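Local atomic coordinates of cellulose 1,4-beta-cellobiosidase (Thermobifida fusca, PDB entry 4JJJ), a protein that probably hydrolyses cellulose to cellobiose as a cellobiohydrolase, this chain being its glycoside hydrolase family 48 catalytic part with an (alpha/alpha)6 fold. Residues H618-W621 / A622-I626; L7-Y10 / E11-K14. The protein carries 1 engineered substitution. One frame throughout, in Å; residues are numbered along the deposited sequence.

Interaction 1 of 2, residues H618-W621 / A622-I626. With GLC (alpha-D-glucopyranose), chain C; BGC (beta-D-glucopyranose), chain B; BGC (beta-D-glucopyranose), chain D.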
ATOM      1  N   HIS A 618     -16.949  -0.787  -7.905  1.00  5.54           N
ATOM      2  CA  HIS A 618     -16.390  -2.170  -7.941  1.00  5.91           C
ATOM      3  C   HIS A 618     -14.872  -2.001  -7.998  1.00  5.19           C
ATOM      4  O   HIS A 618     -14.214  -2.109  -9.034  1.00  5.29           O
ATOM      5  CB  HIS A 618     -16.969  -2.885  -9.134  1.00  6.19           C
ATOM      6  CG  HIS A 618     -18.456  -2.958  -9.060  1.00  6.86           C
ATOM      7  ND1 HIS A 618     -19.214  -1.957  -9.587  1.00  8.28           N
ATOM      8  CD2 HIS A 618     -19.350  -3.837  -8.511  1.00  7.51           C
ATOM      9  CE1 HIS A 618     -20.495  -2.186  -9.366  1.00  9.05           C
ATOM     10  NE2 HIS A 618     -20.608  -3.344  -8.756  1.00  7.99           N
ATOM     11  N   ARG A 619     -14.233  -1.788  -6.829  1.00  5.70           N
ATOM     12  CA  ARG A 619     -12.787  -1.756  -6.625  1.00  5.26           C
ATOM     13  C   ARG A 619     -12.290  -3.186  -6.664  1.00  5.04           C
ATOM     14  O   ARG A 619     -12.821  -4.030  -5.992  1.00  4.83           O
ATOM     15  CB  ARG A 619     -12.413  -1.130  -5.305  1.00  5.54           C
ATOM     16  CG  ARG A 619     -12.782   0.378  -5.233  1.00  5.36           C
ATOM     17  CD  ARG A 619     -12.508   0.839  -3.770  1.00  5.37           C
ATOM     18  NE  ARG A 619     -12.792   2.269  -3.621  1.00  5.87           N
ATOM     19  CZ  ARG A 619     -13.973   2.786  -3.356  1.00  6.18           C
ATOM     20  NH1 ARG A 619     -15.033   2.030  -3.223  1.00  5.48           N
ATOM     21  NH2 ARG A 619     -14.056   4.097  -3.219  1.00  6.46           N
ATOM     22  N   PHE A 620     -11.277  -3.403  -7.449  1.00  4.98           N
ATOM     23  CA  PHE A 620     -10.729  -4.792  -7.583  1.00  4.87           C
ATOM     24  C   PHE A 620     -10.413  -5.454  -6.241  1.00  4.89           C
ATOM     25  O   PHE A 620     -10.841  -6.572  -5.943  1.00  4.79           O
ATOM     26  CB  PHE A 620      -9.549  -4.810  -8.498  1.00  4.99           C
ATOM     27  CG  PHE A 620      -9.011  -6.199  -8.780  1.00  4.96           C
ATOM     28  CD1 PHE A 620      -9.691  -7.064  -9.665  1.00  5.85           C
ATOM     29  CD2 PHE A 620      -7.880  -6.715  -8.152  1.00  4.94           C
ATOM     30  CE1 PHE A 620      -9.244  -8.344  -9.937  1.00  5.80           C
ATOM     31  CE2 PHE A 620      -7.449  -8.007  -8.414  1.00  4.99           C
ATOM     32  CZ  PHE A 620      -8.126  -8.830  -9.303  1.00  5.05           C
ATOM     33  N   TRP A 621      -9.662  -4.750  -5.430  1.00  4.94           N
ATOM     34  CA  TRP A 621      -9.212  -5.284  -4.157  1.00  4.80           C
ATOM     35  C   TRP A 621     -10.425  -5.604  -3.321  1.00  5.04           C
ATOM     36  O   TRP A 621     -10.427  -6.585  -2.627  1.00  5.46           O
ATOM     37  CB  TRP A 621      -8.251  -4.366  -3.486  1.00  4.83           C
ATOM     38  CG  TRP A 621      -8.769  -3.109  -2.777  1.00  4.58           C
ATOM     39  CD1 TRP A 621      -8.703  -1.847  -3.219  1.00  5.14           C
ATOM     40  CD2 TRP A 621      -9.444  -3.012  -1.474  1.00  4.98           C
ATOM     41  NE1 TRP A 621      -9.222  -0.987  -2.317  1.00  5.70           N
ATOM     42  CE2 TRP A 621      -9.653  -1.665  -1.213  1.00  5.30           C
ATOM     43  CE3 TRP A 621      -9.760  -3.947  -0.474  1.00  4.93           C
ATOM     44  CZ2 TRP A 621     -10.206  -1.206  -0.049  1.00  5.66           C
ATOM     45  CZ3 TRP A 621     -10.292  -3.512   0.674  1.00  5.38           C
ATOM     46  CH2 TRP A 621     -10.534  -2.128   0.900  1.00  5.36           C
ATOM     47  N   ALA A 622     -11.447  -4.790  -3.326  1.00  4.17           N
ATOM     48  CA  ALA A 622     -12.612  -4.972  -2.463  1.00  4.24           C
ATOM     49  C   ALA A 622     -13.392  -6.206  -2.925  1.00  4.32           C
ATOM     50  O   ALA A 622     -13.951  -6.958  -2.132  1.00  4.87           O
ATOM     51  CB  ALA A 622     -13.495  -3.724  -2.456  1.00  4.59           C
ATOM     52  N   GLN A 623     -13.568  -6.322  -4.259  1.00  4.60           N
ATOM     53  CA  GLN A 623     -14.304  -7.461  -4.790  1.00  4.92           C
ATOM     54  C   GLN A 623     -13.582  -8.751  -4.485  1.00  5.46           C
ATOM     55  O   GLN A 623     -14.221  -9.767  -4.186  1.00  5.42           O
ATOM     56  CB  GLN A 623     -14.571  -7.281  -6.288  1.00  4.96           C
ATOM     57  CG  GLN A 623     -15.390  -6.007  -6.627  1.00  5.01           C
ATOM     58  CD  GLN A 623     -16.739  -6.012  -5.904  1.00  5.63           C
ATOM     59  OE1 GLN A 623     -17.517  -6.979  -6.015  1.00  6.71           O
ATOM     60  NE2 GLN A 623     -17.036  -4.989  -5.160  1.00  6.56           N
ATOM     61  N   VAL A 624     -12.250  -8.757  -4.564  1.00  4.90           N
ATOM     62  CA  VAL A 624     -11.458  -9.939  -4.142  1.00  4.79           C
ATOM     63  C   VAL A 624     -11.616 -10.151  -2.658  1.00  4.49           C
ATOM     64  O   VAL A 624     -11.847 -11.251  -2.176  1.00  4.79           O
ATOM     65  CB  VAL A 624      -9.993  -9.783  -4.576  1.00  4.42           C
ATOM     66  CG1 VAL A 624      -9.192 -10.892  -3.963  1.00  4.84           C
ATOM     67  CG2 VAL A 624      -9.826  -9.751  -6.083  1.00  4.55           C
ATOM     68  N   GLU A 625     -11.570  -9.086  -1.852  1.00  5.24           N
ATOM     69  CA  GLU A 625     -11.683  -9.191  -0.400  1.00  5.53           C
ATOM     70  C   GLU A 625     -12.937  -9.959  -0.065  1.00  5.39           C
ATOM     71  O   GLU A 625     -12.968 -10.913   0.708  1.00  5.05           O
ATOM     72  CB  GLU A 625     -11.672  -7.780   0.249  1.00  6.58           C
ATOM     73  CG  GLU A 625     -11.361  -7.838   1.699  1.00  7.94           C
ATOM     74  CD  GLU A 625      -9.894  -7.615   1.990  1.00  7.67           C
ATOM     75  OE1 GLU A 625      -9.216  -8.536   2.415  1.00  9.04           O
ATOM     76  OE2 GLU A 625      -9.336  -6.514   1.751  1.00  7.35           O
ATOM     77  N   ILE A 626     -14.036  -9.593  -0.751  1.00  5.20           N
ATOM     78  CA  ILE A 626     -15.304 -10.283  -0.575  1.00  5.12           C
ATOM     79  C   ILE A 626     -15.200 -11.804  -0.932  1.00  5.81           C
ATOM     80  O   ILE A 626     -15.693 -12.658  -0.185  1.00  6.38           O
ATOM     81  CB  ILE A 626     -16.462  -9.596  -1.362  1.00  5.58           C
ATOM     82  CG1 ILE A 626     -16.690  -8.170  -0.867  1.00  5.37           C
ATOM     83  CG2 ILE A 626     -17.709 -10.412  -1.249  1.00  5.70           C
ATOM     84  CD1 ILE A 626     -17.516  -7.365  -1.898  1.00  5.55           C
TER
HETATM   85  C1  GLC C   1     -12.837   5.395   1.186  0.50 13.96           C
HETATM   86  C2  GLC C   1     -11.552   5.783   1.798  0.50 13.76           C
HETATM   87  C3  GLC C   1     -10.378   5.491   0.827  0.50 13.44           C
HETATM   88  C4  GLC C   1     -10.385   4.020   0.398  0.50 11.25           C
HETATM   89  C5  GLC C   1     -11.795   3.725  -0.124  0.50 11.33           C
HETATM   90  C6  GLC C   1     -12.060   2.298  -0.505  0.50 11.62           C
HETATM   91  O1  GLC C   1     -12.898   6.219   0.090  0.50 14.06           O
HETATM   92  O2  GLC C   1     -11.538   7.268   1.972  0.50 14.86           O
HETATM   93  O3  GLC C   1      -9.135   5.888   1.382  0.50 14.63           O
HETATM   94  O4  GLC C   1      -9.466   3.831  -0.699  0.50  9.67           O
HETATM   95  O5  GLC C   1     -12.766   4.018   0.883  0.50 12.92           O
HETATM   96  O6  GLC C   1     -11.953   1.513   0.630  0.50 12.02           O
HETATM   97  C2  BGC B   1     -11.237   5.655   2.189  0.50  5.92           C
HETATM   98  C3  BGC B   1     -10.123   5.381   1.185  0.50  5.25           C
HETATM   99  C4  BGC B   1     -10.332   4.016   0.499  0.50  4.54           C
HETATM  100  C5  BGC B   1     -11.764   3.741  -0.000  0.50  4.76           C
HETATM  101  C6  BGC B   1     -12.012   2.275  -0.361  0.50  4.76           C
HETATM  102  C1  BGC B   1     -12.594   5.403   1.578  0.50  6.37           C
HETATM  103  O1  BGC B   1     -13.577   5.620   2.643  0.50  9.23           O
HETATM  104  O2  BGC B   1     -11.043   7.057   2.575  0.50  5.66           O
HETATM  105  O3  BGC B   1      -8.841   5.417   1.822  0.50  5.82           O
HETATM  106  O4  BGC B   1      -9.465   3.844  -0.624  0.50  3.63           O
HETATM  107  O5  BGC B   1     -12.707   4.072   1.019  0.50  5.70           O
HETATM  108  O6  BGC B   1     -11.928   1.416   0.748  0.50  4.84           O
HETATM  109  C2  BGC D   2      -7.814   2.586  -1.747  0.50  2.90           C
HETATM  110  C3  BGC D   2      -6.610   1.658  -1.598  0.50  2.77           C
HETATM  111  C4  BGC D   2      -5.617   2.226  -0.543  0.50  2.76           C
HETATM  112  C5  BGC D   2      -6.335   2.658   0.761  0.50  2.74           C
HETATM  113  C6  BGC D   2      -5.375   3.369   1.686  0.50  2.74           C
HETATM  114  C1  BGC D   2      -8.454   2.900  -0.408  0.50  3.11           C
HETATM  115  O2  BGC D   2      -8.799   1.964  -2.561  0.50  2.92           O
HETATM  116  O3  BGC D   2      -6.004   1.522  -2.908  0.50  2.86           O
HETATM  117  O4  BGC D   2      -4.619   1.220  -0.275  0.50  2.67           O
HETATM  118  O5  BGC D   2      -7.432   3.509   0.405  0.50  2.90           O
HETATM  119  O6  BGC D   2      -4.803   4.498   1.054  0.50  2.72           O
HETATM  120  O   HOH W   1     -16.001  -2.239  -4.527  1.00  6.04           O
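The indole of W621 lies with one face over CB of A622 and meets the carboxylate of E625 at its rim, in the first turns of helix 620-637 of the (alpha/alpha)6 barrel, where R619 is the N-cap residue. A622 CB sits 4.3 Å from the centroid of the six-membered ring, a CH-pi contact across the face. E625 OE2 comes to 3.3 Å from W621 CZ3, its carboxylate plane turned 78° from the indole, while OE2 itself is hydrogen-bonded to Y55 and W420. With CG between the backbone N and the carbonyl carbon (chi1 77°), the indole folds back over its own helix, leaving its N-H edge to the sugar. F620 instead has CG anti to the backbone N and receives V624 CG2 over its face, 3.9 Å from the centroid.

R619 and W621 line a glycan pocket together. One face of the extended R619's guanidinium lies against C6 of the glucose modelled in both anomeric forms (chains C and B), held by salt bridges from NH2 to E40 and E545. A phenylalanine in place of W621 would probably leave O2 of the chain D glucose without its donor and open a gap beside E625. A water accepts from both R619 N and Q623 NE2, the latter also hydrogen-bonded to the I541 carbonyl. In the pocket, W621 NE1 donates in the ring plane to that O2, 3.0 Å away at 162°.

Interaction 2 of 2, residues L7-Y10 / E11-K14. With ZN (zinc ion), chain P.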
ATOM      1  N   LEU A   7     -17.415 -18.967  -5.634  1.00  7.52           N
ATOM      2  CA  LEU A   7     -17.191 -19.230  -7.059  1.00  6.82           C
ATOM      3  C   LEU A   7     -18.027 -18.214  -7.885  1.00  6.06           C
ATOM      4  O   LEU A   7     -17.560 -17.836  -8.933  1.00  6.91           O
ATOM      5  CB  LEU A   7     -17.545 -20.699  -7.388  1.00  7.96           C
ATOM      6  CG  LEU A   7     -16.528 -21.720  -6.991  1.00  8.32           C
ATOM      7  CD1 LEU A   7     -17.247 -23.118  -6.959  1.00 10.35           C
ATOM      8  CD2 LEU A   7     -15.223 -21.587  -7.868  1.00  9.65           C
ATOM      9  N   GLU A   8     -19.176 -17.824  -7.419  1.00  6.21           N
ATOM     10  CA  GLU A   8     -20.024 -16.854  -8.144  1.00  6.63           C
ATOM     11  C   GLU A   8     -19.298 -15.509  -8.265  1.00  6.36           C
ATOM     12  O   GLU A   8     -19.267 -14.895  -9.325  1.00  6.34           O
ATOM     13  CB  GLU A   8     -21.362 -16.705  -7.480  1.00  7.38           C
ATOM     14  CG  GLU A   8     -22.174 -15.577  -8.022  1.00  9.50           C
ATOM     15  CD  GLU A   8     -23.487 -15.487  -7.378  1.00 13.23           C
ATOM     16  OE1 GLU A   8     -23.618 -15.408  -6.091  1.00 13.45           O
ATOM     17  OE2 GLU A   8     -24.433 -15.353  -8.294  1.00 17.73           O
ATOM     18  N   GLN A   9     -18.812 -15.036  -7.127  1.00  6.18           N
ATOM     19  CA  GLN A   9     -18.060 -13.772  -7.102  1.00  5.93           C
ATOM     20  C   GLN A   9     -16.793 -13.855  -7.942  1.00  5.51           C
ATOM     21  O   GLN A   9     -16.479 -12.931  -8.717  1.00  6.30           O
ATOM     22  CB  GLN A   9     -17.773 -13.451  -5.613  1.00  6.10           C
ATOM     23  CG  GLN A   9     -17.004 -12.157  -5.364  1.00  6.05           C
ATOM     24  CD  GLN A   9     -17.736 -10.878  -5.677  1.00  5.89           C
ATOM     25  OE1 GLN A   9     -18.891 -10.841  -6.163  1.00  6.62           O
ATOM     26  NE2 GLN A   9     -17.058  -9.764  -5.393  1.00  6.44           N
ATOM     27  N   TYR A  10     -15.985 -14.944  -7.801  1.00  5.32           N
ATOM     28  CA  TYR A  10     -14.835 -15.210  -8.605  1.00  5.23           C
ATOM     29  C   TYR A  10     -15.194 -15.069 -10.084  1.00  5.05           C
ATOM     30  O   TYR A  10     -14.493 -14.438 -10.871  1.00  5.06           O
ATOM     31  CB  TYR A  10     -14.282 -16.582  -8.259  1.00  5.12           C
ATOM     32  CG  TYR A  10     -13.110 -17.007  -9.086  1.00  5.38           C
ATOM     33  CD1 TYR A  10     -13.318 -17.638 -10.305  1.00  5.30           C
ATOM     34  CD2 TYR A  10     -11.789 -16.714  -8.731  1.00  5.32           C
ATOM     35  CE1 TYR A  10     -12.256 -17.991 -11.118  1.00  5.32           C
ATOM     36  CE2 TYR A  10     -10.750 -17.036  -9.521  1.00  5.31           C
ATOM     37  CZ  TYR A  10     -10.911 -17.693 -10.740  1.00  5.81           C
ATOM     38  OH  TYR A  10      -9.828 -18.060 -11.515  1.00  6.16           O
ATOM     39  N   GLU A  11     -16.273 -15.764 -10.512  1.00  5.26           N
ATOM     40  CA  GLU A  11     -16.687 -15.729 -11.910  1.00  5.64           C
ATOM     41  C   GLU A  11     -17.001 -14.359 -12.412  1.00  5.32           C
ATOM     42  O   GLU A  11     -16.606 -13.988 -13.496  1.00  5.98           O
ATOM     43  CB  GLU A  11     -17.856 -16.731 -12.133  1.00  5.63           C
ATOM     44  CG  GLU A  11     -18.119 -17.064 -13.612  1.00  6.43           C
ATOM     45  CD  GLU A  11     -18.846 -15.969 -14.383  1.00  6.73           C
ATOM     46  OE1 GLU A  11     -19.561 -15.102 -13.832  1.00  6.64           O
ATOM     47  OE2 GLU A  11     -18.676 -16.005 -15.626  1.00  6.06           O
ATOM     48  N   LYS A  12     -17.655 -13.572 -11.609  1.00  6.32           N
ATOM     49  CA  LYS A  12     -17.894 -12.156 -11.964  1.00  5.67           C
ATOM     50  C   LYS A  12     -16.617 -11.332 -12.201  1.00  5.65           C
ATOM     51  O   LYS A  12     -16.475 -10.608 -13.115  1.00  6.26           O
ATOM     52  CB  LYS A  12     -18.758 -11.487 -10.891  1.00  6.45           C
ATOM     53  CG  LYS A  12     -20.239 -11.893 -10.839  1.00  7.24           C
ATOM     54  CD  LYS A  12     -20.943 -11.380  -9.591  1.00  7.77           C
ATOM     55  CE  LYS A  12     -22.377 -11.774  -9.404  1.00  8.87           C
ATOM     56  NZ  LYS A  12     -22.968 -11.195  -8.205  1.00  8.31           N
ATOM     57  N   ILE A  13     -15.668 -11.532 -11.289  1.00  5.41           N
ATOM     58  CA  ILE A  13     -14.406 -10.795 -11.336  1.00  5.45           C
ATOM     59  C   ILE A  13     -13.676 -11.185 -12.611  1.00  5.48           C
ATOM     60  O   ILE A  13     -13.000 -10.390 -13.292  1.00  5.78           O
ATOM     61  CB  ILE A  13     -13.623 -11.051 -10.041  1.00  6.27           C
ATOM     62  CG1 ILE A  13     -14.285 -10.450  -8.844  1.00  6.21           C
ATOM     63  CG2 ILE A  13     -12.278 -10.397 -10.203  1.00  7.46           C
ATOM     64  CD1 ILE A  13     -13.716 -10.863  -7.560  1.00  6.63           C
ATOM     65  N   LYS A  14     -13.717 -12.476 -12.985  1.00  5.33           N
ATOM     66  CA  LYS A  14     -12.917 -12.995 -14.085  1.00  6.09           C
ATOM     67  C   LYS A  14     -13.685 -12.947 -15.445  1.00  6.93           C
ATOM     68  O   LYS A  14     -13.044 -13.295 -16.466  1.00  9.93           O
ATOM     69  CB  LYS A  14     -12.479 -14.442 -13.781  1.00  5.99           C
ATOM     70  CG  LYS A  14     -11.608 -14.583 -12.556  1.00  6.61           C
ATOM     71  CD  LYS A  14     -10.253 -13.931 -12.737  1.00  7.07           C
ATOM     72  CE  LYS A  14      -9.453 -14.454 -13.866  1.00  7.41           C
ATOM     73  NZ  LYS A  14      -9.151 -15.891 -13.795  1.00  7.71           N
TER
HETATM   74 ZN    ZN P 715     -19.721 -15.075 -16.947  1.00  7.60          ZN
HETATM   75  O   HOH W   2     -21.344 -12.133  -6.170  1.00  9.72           O
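One face of the Y10 ring carries the aliphatic part of K14, whose CG stands 3.8 Å from the ring centroid in a CH-pi contact one helical turn on; Y63 stacks on the same tyrosine. Three successive bends carry the K14 chain past the ring, so that NZ reaches Y10 OH in a weak hydrogen bond of 3.2 Å. Both ends also meet E60, NZ by a salt bridge and OH by a hydrogen bond, which ties the pair to helix 50-67.

On another side of the helix, E8 and K12 run side by side, but E8 OE2 and K12 NZ remain 4.4 Å apart, beyond a salt bridge; R536 pairs with E8 and the D537 carbonyl accepts from K12. A water bridges Q9 OE1 and K12 NZ, 2.8 Å from each, with Q9 NE2 turning to Q623 OE1 of helix 620-637. E11 bends at chi2 (-76°) and binds zinc through OE2 at 1.9 Å, D15 supplying a second ligand just past the helix end. Backbone i to i+4 bonds run from L7-E11 to Y10-K14. Within the fold, helix 2-14 packs Y10 and I13 on L59 of helix 50-67, while Q9 and I13 face helix 620-637.

Overall arrangement
From the N terminus, interaction 2 comes first, inside helix 2-14, and interaction 1 follows some 600 residues later at the start of helix 620-637. Each closes only helical turns, so the two stand in series and neither nest nor cross. Their centres are nevertheless about 11 Å apart, because the first and last helices of the catalytic chain pack together. Q9 NE2 probably hydrogen-bonds Q623 OE1, at 2.9 Å, and I13 CG2 rests 3.7 Å from F620 CE1. Helix 50-67 touches both contacts. The pair thus joins the two chain ends, with the zinc site at the outer contact and the glycan pocket at the inner one.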